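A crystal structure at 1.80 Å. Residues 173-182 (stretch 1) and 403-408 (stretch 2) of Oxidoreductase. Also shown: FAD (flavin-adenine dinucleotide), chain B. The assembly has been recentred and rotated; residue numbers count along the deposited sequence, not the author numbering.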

# COMPACT_ATOMS: atom_id res chain seq x y z
N GLU A 173 14.50 -6.24 10.23
CA GLU A 173 13.99 -5.34 11.26
C GLU A 173 12.69 -4.62 10.84
O GLU A 173 11.86 -4.30 11.69
CB GLU A 173 15.06 -4.33 11.70
CG GLU A 173 15.51 -3.40 10.60
CD GLU A 173 16.76 -3.89 9.86
OE1 GLU A 173 17.51 -3.03 9.35
OE2 GLU A 173 17.00 -5.12 9.78
N GLU A 174 12.53 -4.35 9.55
CA GLU A 174 11.30 -3.73 9.08
C GLU A 174 10.15 -4.70 9.29
O GLU A 174 9.05 -4.30 9.70
CB GLU A 174 11.43 -3.36 7.59
CG GLU A 174 10.20 -2.68 6.97
CD GLU A 174 10.03 -1.23 7.42
OE1 GLU A 174 10.99 -0.67 7.99
OE2 GLU A 174 8.94 -0.65 7.17
N VAL A 175 10.39 -5.97 8.98
CA VAL A 175 9.35 -6.98 9.10
C VAL A 175 8.93 -7.15 10.54
O VAL A 175 7.75 -7.31 10.85
CB VAL A 175 9.79 -8.33 8.52
CG1 VAL A 175 8.68 -9.39 8.73
CG2 VAL A 175 10.12 -8.18 7.05
N PHE A 176 9.89 -7.12 11.46
CA PHE A 176 9.51 -7.23 12.87
C PHE A 176 8.75 -6.00 13.42
O PHE A 176 7.91 -6.15 14.29
CB PHE A 176 10.68 -7.69 13.75
CG PHE A 176 10.90 -9.17 13.67
CD1 PHE A 176 10.13 -10.05 14.41
CD2 PHE A 176 11.83 -9.69 12.78
CE1 PHE A 176 10.30 -11.41 14.29
CE2 PHE A 176 12.01 -11.06 12.66
CZ PHE A 176 11.23 -11.92 13.42
N GLU A 177 9.03 -4.80 12.89
CA GLU A 177 8.20 -3.62 13.22
C GLU A 177 6.77 -3.78 12.67
O GLU A 177 5.80 -3.46 13.35
CB GLU A 177 8.84 -2.32 12.69
CG GLU A 177 8.09 -1.03 13.08
CD GLU A 177 8.15 -0.70 14.58
OE1 GLU A 177 9.05 -1.24 15.28
OE2 GLU A 177 7.32 0.11 15.05
N ILE A 178 6.65 -4.31 11.45
CA ILE A 178 5.35 -4.61 10.88
C ILE A 178 4.60 -5.60 11.77
O ILE A 178 3.40 -5.44 12.06
CB ILE A 178 5.49 -5.16 9.44
CG1 ILE A 178 5.88 -4.02 8.48
CG2 ILE A 178 4.17 -5.83 8.99
CD1 ILE A 178 6.19 -4.45 7.05
N ILE A 179 5.31 -6.62 12.23
CA ILE A 179 4.71 -7.60 13.11
C ILE A 179 4.25 -6.95 14.41
O ILE A 179 3.18 -7.26 14.92
CB ILE A 179 5.70 -8.75 13.38
CG1 ILE A 179 5.84 -9.61 12.12
CG2 ILE A 179 5.28 -9.61 14.56
CD1 ILE A 179 6.85 -10.70 12.27
N GLU A 180 5.06 -6.05 14.95
CA GLU A 180 4.69 -5.38 16.19
C GLU A 180 3.41 -4.58 15.97
O GLU A 180 2.57 -4.48 16.86
CB GLU A 180 5.82 -4.46 16.70
CG GLU A 180 5.65 -4.07 18.18
CD GLU A 180 5.64 -5.28 19.12
OE1 GLU A 180 6.25 -6.33 18.81
OE2 GLU A 180 5.03 -5.17 20.21
N ASN A 181 3.26 -4.00 14.79
CA ASN A 181 2.02 -3.28 14.48
C ASN A 181 0.78 -4.17 14.36
O ASN A 181 -0.34 -3.71 14.60
CB ASN A 181 2.20 -2.39 13.25
CG ASN A 181 3.03 -1.17 13.56
OD1 ASN A 181 3.07 -0.72 14.71
ND2 ASN A 181 3.69 -0.62 12.56
N MSE A 182 0.96 -5.44 13.98
CA MSE A 182 -0.15 -6.39 14.05
C MSE A 182 -0.62 -6.54 15.48
O MSE A 182 -1.83 -6.53 15.75
CB MSE A 182 0.26 -7.76 13.50
CG MSE A 182 0.72 -7.72 12.07
SE MSE A 182 1.30 -9.51 11.48
CE MSE A 182 1.57 -9.03 9.62
PA FAD B . -1.04 8.93 -4.82
O1A FAD B . 0.30 8.68 -5.45
O2A FAD B . -2.06 7.82 -4.94
O5B FAD B . -1.67 10.28 -5.42
C5B FAD B . -0.81 11.27 -5.98
C4B FAD B . -1.77 12.24 -6.67
O4B FAD B . -1.08 13.36 -7.20
C3B FAD B . -2.50 11.56 -7.83
O3B FAD B . -3.90 11.69 -7.68
C2B FAD B . -1.99 12.32 -9.07
O2B FAD B . -2.97 12.41 -10.09
C1B FAD B . -1.61 13.67 -8.49
N9A FAD B . -0.56 14.39 -9.22
C8A FAD B . 0.61 13.91 -9.78
N7A FAD B . 1.29 14.97 -10.30
C5A FAD B . 0.56 16.09 -10.08
C6A FAD B . 0.75 17.43 -10.41
N6A FAD B . 1.89 17.82 -10.97
N1A FAD B . -0.20 18.36 -10.04
C2A FAD B . -1.34 17.98 -9.35
N3A FAD B . -1.53 16.65 -9.03
C4A FAD B . -0.60 15.74 -9.40
N1 FAD B . -2.44 0.00 0.00
C2 FAD B . -3.16 -0.52 1.07
O2 FAD B . -3.11 0.05 2.17
N3 FAD B . -3.89 -1.68 0.89
C4 FAD B . -3.92 -2.32 -0.33
O4 FAD B . -4.57 -3.36 -0.49
C4X FAD B . -3.20 -1.81 -1.40
N5 FAD B . -3.20 -2.46 -2.62
C5X FAD B . -2.49 -1.92 -3.68
C6 FAD B . -2.50 -2.56 -4.93
C7 FAD B . -1.81 -2.01 -6.00
C7M FAD B . -1.83 -2.72 -7.33
C8 FAD B . -1.10 -0.83 -5.81
C8M FAD B . -0.32 -0.21 -6.94
C9 FAD B . -1.08 -0.20 -4.57
C9A FAD B . -1.78 -0.74 -3.50
N10 FAD B . -1.76 -0.12 -2.26
C10 FAD B . -2.47 -0.64 -1.22
C1' FAD B . -0.93 1.10 -2.02
C2' FAD B . -1.83 2.34 -2.09
O2' FAD B . -2.67 2.25 -3.24
C3' FAD B . -0.95 3.59 -2.17
O3' FAD B . 0.07 3.50 -1.18
C4' FAD B . -1.68 4.91 -1.95
O4' FAD B . -2.85 5.01 -2.74
C5' FAD B . -0.72 6.01 -2.40
O5' FAD B . -1.24 7.23 -1.93
P FAD B . -0.36 8.55 -2.00
O1P FAD B . -0.67 9.41 -0.80
O2P FAD B . 1.11 8.25 -2.21
O3P FAD B . -0.88 9.38 -3.28
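Stretch 2, residues 403-408: GKGGIE

A glycine in a turn can let the chain settle closely on a helix, because there is no side chain to hold the two apart; the segment Gly403 to Glu408 of this oxidoreductase is a compact example. Its partner, residues 173 to 182, is helical throughout and belongs to a longer helix, held by regular bonds such as Ile178 N to Glu174 O (3.0 Å) and Asn181 N to Glu177 O (3.0 Å). The second segment opens with a type II beta turn from Gly403 to Gly406, closed by a weak hydrogen bond from Gly406 N to Gly403 O at 3.4 Å. In such a turn the third position favours a positive phi, and Gly405 fills it at phi 88° and psi -9°. The chain comes down toward the helix from Gly403 to Gly405, then runs on in extended form through Gly406 and Ile407, obliquely but broadly in the sense of the helix from Glu173 to Met182. No crossing angle describes a turn set on a helix; the register is fixed instead by one point, where the CA atoms of Ile178 and Gly405 come within 4.9 Å.

Steric fit explains why Gly405 can occupy that point. Its CA packs 3.5 Å from Glu177 CG, and a CB built on it in ideal geometry would fall 2.2 Å from that same Glu177 CG, a plain clash. The backbone angles make an independent demand: the CB would also be jammed against the carbonyl oxygen of Lys404. Local conformation and packing against the helix thus both call for glycine.

Polar contacts then grip the peptide groups of the turn. The CA-to-CB bond of Glu174 points sideways, but the end of its side chain comes nearer, and its OE2 accepts a hydrogen bond from Gly405 N at 3.0 Å. Two helical turns further on, the CA-to-CB bond of Asn181 points toward the turn, and its ND2 donates to Gly405 O at 2.9 Å. Gly405 is therefore held through both its amide and its carbonyl, by side chains seven residues apart on the helix. The carbonyl lies low over the helix as well: Ile178 CA makes a CA-H...O contact with Gly405 O at 3.6 Å, and Ile178 CG1 approaches the same oxygen to 3.3 Å.

Water extends this polar network. One molecule donates to Glu177 OE2 (2.9 Å) and to Lys404 O (2.8 Å) while accepting from Asn181 ND2 (2.9 Å), so it joins two helix side chains to a backbone carbonyl of the turn. Another lies 2.9 Å from Glu174 OE2 and 3.0 Å from Gly406 O, bridging the carboxylate to the carbonyl of Gly406.

The apolar part of the contact follows the turn. The CA-to-CB bond of Ile407 points sideways, yet its side chain reaches back to the helix, bringing CD1 to 3.6 Å from Ile178 CG2. Lys404, by contrast, sends the end of its side chain away from the helix. Glu408 does not touch the helix; its OE1 lies 3.2 Å from C1' of the bound FAD, so the segment leads from the helix to the cofactor.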

# COMPACT_ATOMS: atom_id res chain seq x y z
N GLY A 403 5.84 6.37 7.06
CA GLY A 403 6.38 6.11 8.40
C GLY A 403 6.93 4.70 8.48
O GLY A 403 6.35 3.76 7.95
N LYS A 404 8.07 4.55 9.16
CA LYS A 404 8.70 3.23 9.23
C LYS A 404 7.78 2.21 9.88
O LYS A 404 7.15 2.48 10.90
CB LYS A 404 10.03 3.30 9.98
CG LYS A 404 11.07 4.17 9.31
CD LYS A 404 12.39 4.12 10.06
CE LYS A 404 13.29 5.25 9.59
NZ LYS A 404 14.63 4.75 9.22
N GLY A 405 7.71 1.02 9.29
CA GLY A 405 7.00 -0.09 9.90
C GLY A 405 5.52 -0.20 9.59
O GLY A 405 4.89 -1.20 9.94
N GLY A 406 4.94 0.81 8.95
CA GLY A 406 3.54 0.73 8.51
C GLY A 406 3.40 0.09 7.13
O GLY A 406 4.10 0.49 6.19
N ILE A 407 2.53 -0.91 7.00
CA ILE A 407 2.27 -1.53 5.70
C ILE A 407 1.45 -0.55 4.86
O ILE A 407 0.41 -0.07 5.32
CB ILE A 407 1.43 -2.82 5.87
CG1 ILE A 407 2.20 -3.89 6.64
CG2 ILE A 407 1.02 -3.38 4.52
CD1 ILE A 407 1.39 -5.17 6.88
N GLU A 408 1.93 -0.22 3.66
CA GLU A 408 1.10 0.49 2.67
C GLU A 408 0.44 1.76 3.23
O GLU A 408 1.14 2.63 3.74
CB GLU A 408 0.05 -0.46 2.08
CG GLU A 408 0.62 -1.77 1.48
CD GLU A 408 1.39 -1.57 0.19
OE1 GLU A 408 1.34 -0.46 -0.40
OE2 GLU A 408 2.05 -2.53 -0.26
O HOH W 1 6.62 -1.05 5.52
O HOH W 2 5.71 1.42 13.07